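Local coordinates for protein oligopeptide ABC transporter OppAIV (Borrelia burgdorferi B31, PDB 4GL8) that probably binds oligopeptides outside the cytoplasmic membrane and delivers them to an ABC transporter for uptake, at residues T92-D97 with E159-I164; N367-L372 with L397-Q402. One frame throughout, in Å; residues are numbered along the deposited sequence.

Interaction 1 (T92-D97 with E159-I164); sequences TFHLRD and EKTLEI
Phe-93 and Leu-162 face each other as a hydrogen-bonded pair of an antiparallel ladder, in which strand 90-95 lies between strands 74-84 and 161-165 of a five-stranded sheet. This sheet is consistent with the additional domain of OppA-type binding proteins. Phe-93 N donates to Leu-162 O over 2.8 Å, almost straight at 169°, and Leu-162 N returns a bond to Phe-93 O. Beyond this pair, Leu-95 N reaches Lys-160 O at 2.9 Å.

The Phe-93 side chain illustrates how such a strand fills one sheet face. CB packs beside Leu-162 O. The ring, turned back beside its own backbone N (chi1 -60°), brings CD2 to 3.8 Å from that same Leu-162 O, which meets the ring at its edge. Further out, CE2 lies 4.0 Å from Ile-164 CD1. Ile-64, Ala-79 and Leu-177 also pack against this phenyl group, while helix 109-119 packs on the neighbouring Leu-95 and Leu-162 through Ile-112.

The face carrying Thr-92, His-94, Thr-161 and Glu-163 is more polar, although the methyls Thr-92 CG2 and Thr-161 CG2 touch there. A water in the plane of the His-94 ring joins ND1 to Thr-161 OG1, donating to the latter. Asp-83 holds His-94 NE2 and Asp-158 bonds Thr-161 OG1, so both bridged side chains have a second polar partner. Where the segments leave the sheet, the Lys-160 chain bends at its outer torsions and forms a salt bridge whose hydrogen bond is weak, with NZ 3.4 Å from Asp-97 OD1.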
# COMPACT_ATOMS: atom_id res chain seq x y z
N THR A 92 0.72 22.05 -13.90
CA THR A 92 2.00 22.67 -14.24
C THR A 92 2.72 22.86 -12.91
O THR A 92 2.27 23.64 -12.05
CB THR A 92 1.78 23.99 -15.04
OG1 THR A 92 0.97 23.73 -16.21
CG2 THR A 92 3.11 24.64 -15.49
N PHE A 93 3.81 22.12 -12.72
CA PHE A 93 4.62 22.16 -11.51
C PHE A 93 5.87 23.03 -11.70
O PHE A 93 6.62 22.89 -12.68
CB PHE A 93 4.99 20.72 -11.11
CG PHE A 93 3.80 19.86 -10.84
CD1 PHE A 93 3.18 19.89 -9.60
CD2 PHE A 93 3.25 19.09 -11.84
CE1 PHE A 93 2.04 19.16 -9.36
CE2 PHE A 93 2.11 18.33 -11.60
CZ PHE A 93 1.49 18.38 -10.37
N HIS A 94 6.08 23.94 -10.75
CA HIS A 94 7.25 24.83 -10.73
C HIS A 94 8.24 24.28 -9.72
O HIS A 94 7.94 24.24 -8.53
CB HIS A 94 6.82 26.25 -10.36
CG HIS A 94 5.71 26.76 -11.21
ND1 HIS A 94 5.91 27.25 -12.49
CD2 HIS A 94 4.38 26.80 -10.99
CE1 HIS A 94 4.75 27.59 -13.01
NE2 HIS A 94 3.80 27.32 -12.13
N LEU A 95 9.37 23.79 -10.22
CA LEU A 95 10.36 23.15 -9.35
C LEU A 95 11.07 24.23 -8.52
O LEU A 95 11.27 25.36 -8.98
CB LEU A 95 11.38 22.33 -10.19
CG LEU A 95 10.80 21.23 -11.09
CD1 LEU A 95 11.88 20.44 -11.81
CD2 LEU A 95 9.86 20.28 -10.35
N ARG A 96 11.43 23.89 -7.27
CA ARG A 96 12.28 24.79 -6.48
C ARG A 96 13.69 24.87 -7.09
O ARG A 96 14.08 24.00 -7.86
CB ARG A 96 12.35 24.37 -5.01
CG ARG A 96 12.87 22.97 -4.78
CD ARG A 96 12.75 22.61 -3.31
NE ARG A 96 11.38 22.29 -2.92
CZ ARG A 96 10.60 23.03 -2.16
NH1 ARG A 96 11.04 24.16 -1.64
NH2 ARG A 96 9.36 22.61 -1.87
N ASP A 97 14.40 25.94 -6.74
CA ASP A 97 15.78 26.18 -7.18
C ASP A 97 16.79 25.21 -6.59
O ASP A 97 16.62 24.73 -5.48
CB ASP A 97 16.21 27.60 -6.78
CG ASP A 97 15.36 28.66 -7.43
OD1 ASP A 97 14.75 28.38 -8.49
OD2 ASP A 97 15.29 29.79 -6.90
N GLU A 159 13.73 23.99 -17.68
CA GLU A 159 14.45 23.22 -16.66
C GLU A 159 13.72 23.07 -15.37
O GLU A 159 13.83 22.05 -14.72
CB GLU A 159 15.78 23.85 -16.32
CG GLU A 159 16.88 23.56 -17.30
CD GLU A 159 18.24 23.56 -16.63
OE1 GLU A 159 18.37 24.02 -15.45
OE2 GLU A 159 19.19 23.10 -17.29
N LYS A 160 13.01 24.12 -14.96
CA LYS A 160 12.32 24.12 -13.67
C LYS A 160 10.81 24.01 -13.83
O LYS A 160 10.08 24.43 -12.94
CB LYS A 160 12.62 25.40 -12.90
CG LYS A 160 14.10 25.74 -12.71
CD LYS A 160 14.19 26.83 -11.64
CE LYS A 160 15.30 27.82 -11.87
NZ LYS A 160 16.53 27.32 -11.22
N THR A 161 10.33 23.49 -14.96
CA THR A 161 8.89 23.46 -15.18
C THR A 161 8.41 22.17 -15.83
O THR A 161 8.80 21.83 -16.96
CB THR A 161 8.42 24.68 -15.98
OG1 THR A 161 9.05 25.86 -15.48
CG2 THR A 161 6.93 24.85 -15.85
N LEU A 162 7.54 21.46 -15.12
CA LEU A 162 7.06 20.14 -15.60
C LEU A 162 5.57 20.20 -15.79
O LEU A 162 4.84 20.63 -14.90
CB LEU A 162 7.42 19.04 -14.62
CG LEU A 162 7.03 17.64 -15.10
CD1 LEU A 162 8.08 17.10 -16.06
CD2 LEU A 162 6.85 16.69 -13.95
N GLU A 163 5.09 19.81 -16.96
CA GLU A 163 3.66 19.81 -17.21
C GLU A 163 3.14 18.38 -17.32
O GLU A 163 3.69 17.59 -18.10
CB GLU A 163 3.38 20.54 -18.51
CG GLU A 163 1.94 20.86 -18.80
CD GLU A 163 1.76 21.28 -20.25
OE1 GLU A 163 1.79 20.38 -21.16
OE2 GLU A 163 1.57 22.50 -20.49
N ILE A 164 2.10 18.07 -16.57
CA ILE A 164 1.42 16.79 -16.69
C ILE A 164 -0.05 17.01 -17.08
O ILE A 164 -0.80 17.72 -16.38
CB ILE A 164 1.48 16.00 -15.38
CG1 ILE A 164 2.93 15.76 -14.99
CG2 ILE A 164 0.76 14.66 -15.53
CD1 ILE A 164 3.08 15.03 -13.69
O HOH W 1 8.79 27.12 -13.06
O HOH W 2 10.14 27.16 -10.82

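Interaction 2 (N367-L372 with L397-Q402); sequences NNFPLL and LNINVQ
Phe-369 and Ile-399 meet through complementary first torsions: the phenyl CG is anti to its backbone N (chi1 -155°), whereas CG1 of Ile-399 sits between N and the carbonyl carbon (chi1 71°), so that CG2 and CD1 both come against the aromatic ring. The contact lies beside the beta-alpha-beta unit in which helix 380-397 connects the parallel strands 372-377 and 401-406, as in the alpha/beta lobes of periplasmic binding proteins. Ile-399 CG2 makes an off-centre CH-pi contact, 4.2 Å from the centroid of the Phe-369 ring, and CD1 lies over the same face, 3.8 Å from CE2. Pro-370 CD takes the opposite face, leaving the ring sandwiched between two aliphatic groups. Tyr-363 adds an edge-to-face partner, and Leu-358 of helix 351-361 packs on both Phe-369 and Ile-399.

Toward the strands, waters fill in for direct backbone bonds. One accepts from Asn-400 N and lies within hydrogen-bonding distance of Phe-369 O, to which it may donate; another accepts from Leu-372 N at 2.8 Å and donates to Asn-400 O at 2.7 Å. A direct backbone bond follows, Gln-402 N donating to Leu-372 O over 3.0 Å at 162°. Alongside, the two methyls of Leu-371 divide their contacts: CD2 lies 3.8 Å from Gln-402 CD, while CD1 rests 3.4 Å from Asn-400 O.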
# COMPACT_ATOMS: atom_id res chain seq x y z
N ASN A 367 -18.95 -32.17 3.33
CA ASN A 367 -18.60 -33.38 2.56
C ASN A 367 -18.02 -33.06 1.18
O ASN A 367 -18.57 -32.24 0.43
CB ASN A 367 -19.82 -34.28 2.33
CG ASN A 367 -20.36 -34.87 3.61
OD1 ASN A 367 -19.68 -34.93 4.63
ND2 ASN A 367 -21.60 -35.33 3.54
N ASN A 368 -16.89 -33.70 0.87
CA ASN A 368 -16.19 -33.52 -0.39
C ASN A 368 -15.60 -32.15 -0.65
O ASN A 368 -15.05 -31.93 -1.73
CB ASN A 368 -17.10 -33.96 -1.56
CG ASN A 368 -17.47 -35.43 -1.45
OD1 ASN A 368 -16.60 -36.29 -1.37
ND2 ASN A 368 -18.77 -35.71 -1.41
N PHE A 369 -15.63 -31.24 0.33
CA PHE A 369 -14.86 -29.99 0.21
C PHE A 369 -13.35 -30.30 0.17
O PHE A 369 -12.85 -31.00 1.03
CB PHE A 369 -15.15 -29.01 1.34
CG PHE A 369 -14.87 -27.57 0.94
CD1 PHE A 369 -15.79 -26.85 0.16
CD2 PHE A 369 -13.67 -26.97 1.28
CE1 PHE A 369 -15.55 -25.56 -0.23
CE2 PHE A 369 -13.41 -25.67 0.86
CZ PHE A 369 -14.35 -24.96 0.11
N PRO A 370 -12.64 -29.80 -0.86
CA PRO A 370 -11.22 -30.16 -0.92
C PRO A 370 -10.36 -29.46 0.13
O PRO A 370 -10.76 -28.45 0.72
CB PRO A 370 -10.79 -29.73 -2.33
CG PRO A 370 -11.82 -28.73 -2.76
CD PRO A 370 -13.09 -29.07 -2.05
N LEU A 371 -9.17 -29.98 0.33
CA LEU A 371 -8.22 -29.38 1.23
C LEU A 371 -7.52 -28.20 0.56
O LEU A 371 -6.58 -28.38 -0.18
CB LEU A 371 -7.21 -30.45 1.67
CG LEU A 371 -6.14 -30.01 2.69
CD1 LEU A 371 -6.79 -29.64 4.02
CD2 LEU A 371 -5.10 -31.10 2.87
N LEU A 372 -7.97 -26.98 0.82
CA LEU A 372 -7.29 -25.78 0.30
C LEU A 372 -6.18 -25.23 1.25
O LEU A 372 -6.29 -25.35 2.48
CB LEU A 372 -8.32 -24.67 0.08
CG LEU A 372 -9.49 -25.00 -0.84
CD1 LEU A 372 -10.50 -23.86 -0.81
CD2 LEU A 372 -9.02 -25.28 -2.26
N LEU A 397 -18.42 -24.43 9.25
CA LEU A 397 -18.65 -25.04 7.95
C LEU A 397 -18.19 -26.50 7.90
O LEU A 397 -18.55 -27.21 6.97
CB LEU A 397 -17.95 -24.20 6.87
CG LEU A 397 -18.50 -22.79 6.57
CD1 LEU A 397 -17.75 -22.15 5.42
CD2 LEU A 397 -19.98 -22.85 6.21
N ASN A 398 -17.43 -26.95 8.92
CA ASN A 398 -16.80 -28.27 8.91
C ASN A 398 -15.92 -28.49 7.69
O ASN A 398 -15.89 -29.59 7.14
CB ASN A 398 -17.84 -29.39 9.02
CG ASN A 398 -17.22 -30.71 9.44
OD1 ASN A 398 -16.20 -30.71 10.12
ND2 ASN A 398 -17.80 -31.83 9.03
N ILE A 399 -15.21 -27.45 7.26
CA ILE A 399 -14.16 -27.64 6.25
C ILE A 399 -12.78 -27.41 6.87
O ILE A 399 -12.65 -26.61 7.83
CB ILE A 399 -14.35 -26.72 5.04
CG1 ILE A 399 -14.07 -25.27 5.39
CG2 ILE A 399 -15.77 -26.83 4.51
CD1 ILE A 399 -14.49 -24.34 4.29
N ASN A 400 -11.78 -28.09 6.29
CA ASN A 400 -10.38 -28.04 6.73
C ASN A 400 -9.46 -27.33 5.74
O ASN A 400 -9.45 -27.63 4.54
CB ASN A 400 -9.84 -29.45 6.88
CG ASN A 400 -10.68 -30.28 7.81
OD1 ASN A 400 -10.65 -30.10 9.02
ND2 ASN A 400 -11.42 -31.21 7.25
N VAL A 401 -8.67 -26.41 6.25
CA VAL A 401 -7.68 -25.75 5.43
C VAL A 401 -6.32 -25.97 6.07
O VAL A 401 -6.23 -26.25 7.26
CB VAL A 401 -7.95 -24.24 5.28
CG1 VAL A 401 -9.25 -24.01 4.52
CG2 VAL A 401 -7.98 -23.54 6.64
N GLN A 402 -5.26 -25.84 5.27
CA GLN A 402 -3.89 -25.92 5.79
C GLN A 402 -3.23 -24.57 5.68
O GLN A 402 -3.42 -23.87 4.69
CB GLN A 402 -3.10 -27.00 5.05
CG GLN A 402 -3.30 -28.37 5.68
CD GLN A 402 -2.46 -29.46 5.08
OE1 GLN A 402 -1.84 -29.28 4.02
NE2 GLN A 402 -2.44 -30.59 5.73
O HOH W 3 -12.19 -29.62 3.84
O HOH W 4 -10.34 -26.51 2.27

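Overall arrangement
Interaction 1 closes before interaction 2 opens along the chain, and the two lie on opposite sides of its centre, with contact centres about 58 Å apart and nearest atoms about 43 Å apart. They share no strand or helix. Residues 92-97 and 159-164 belong to a wholly antiparallel sheet backed by helix 109-119, whereas residues 367-372 and 397-402 lead into parallel strands 372-377 and 401-406, flanked by helices 351-361 and 380-397. The pair thus samples two separately built regions of one binding protein, each with its own packing partners. This matches the multi-domain architecture of OppA-type proteins, in which peptide is generally enclosed between lobes.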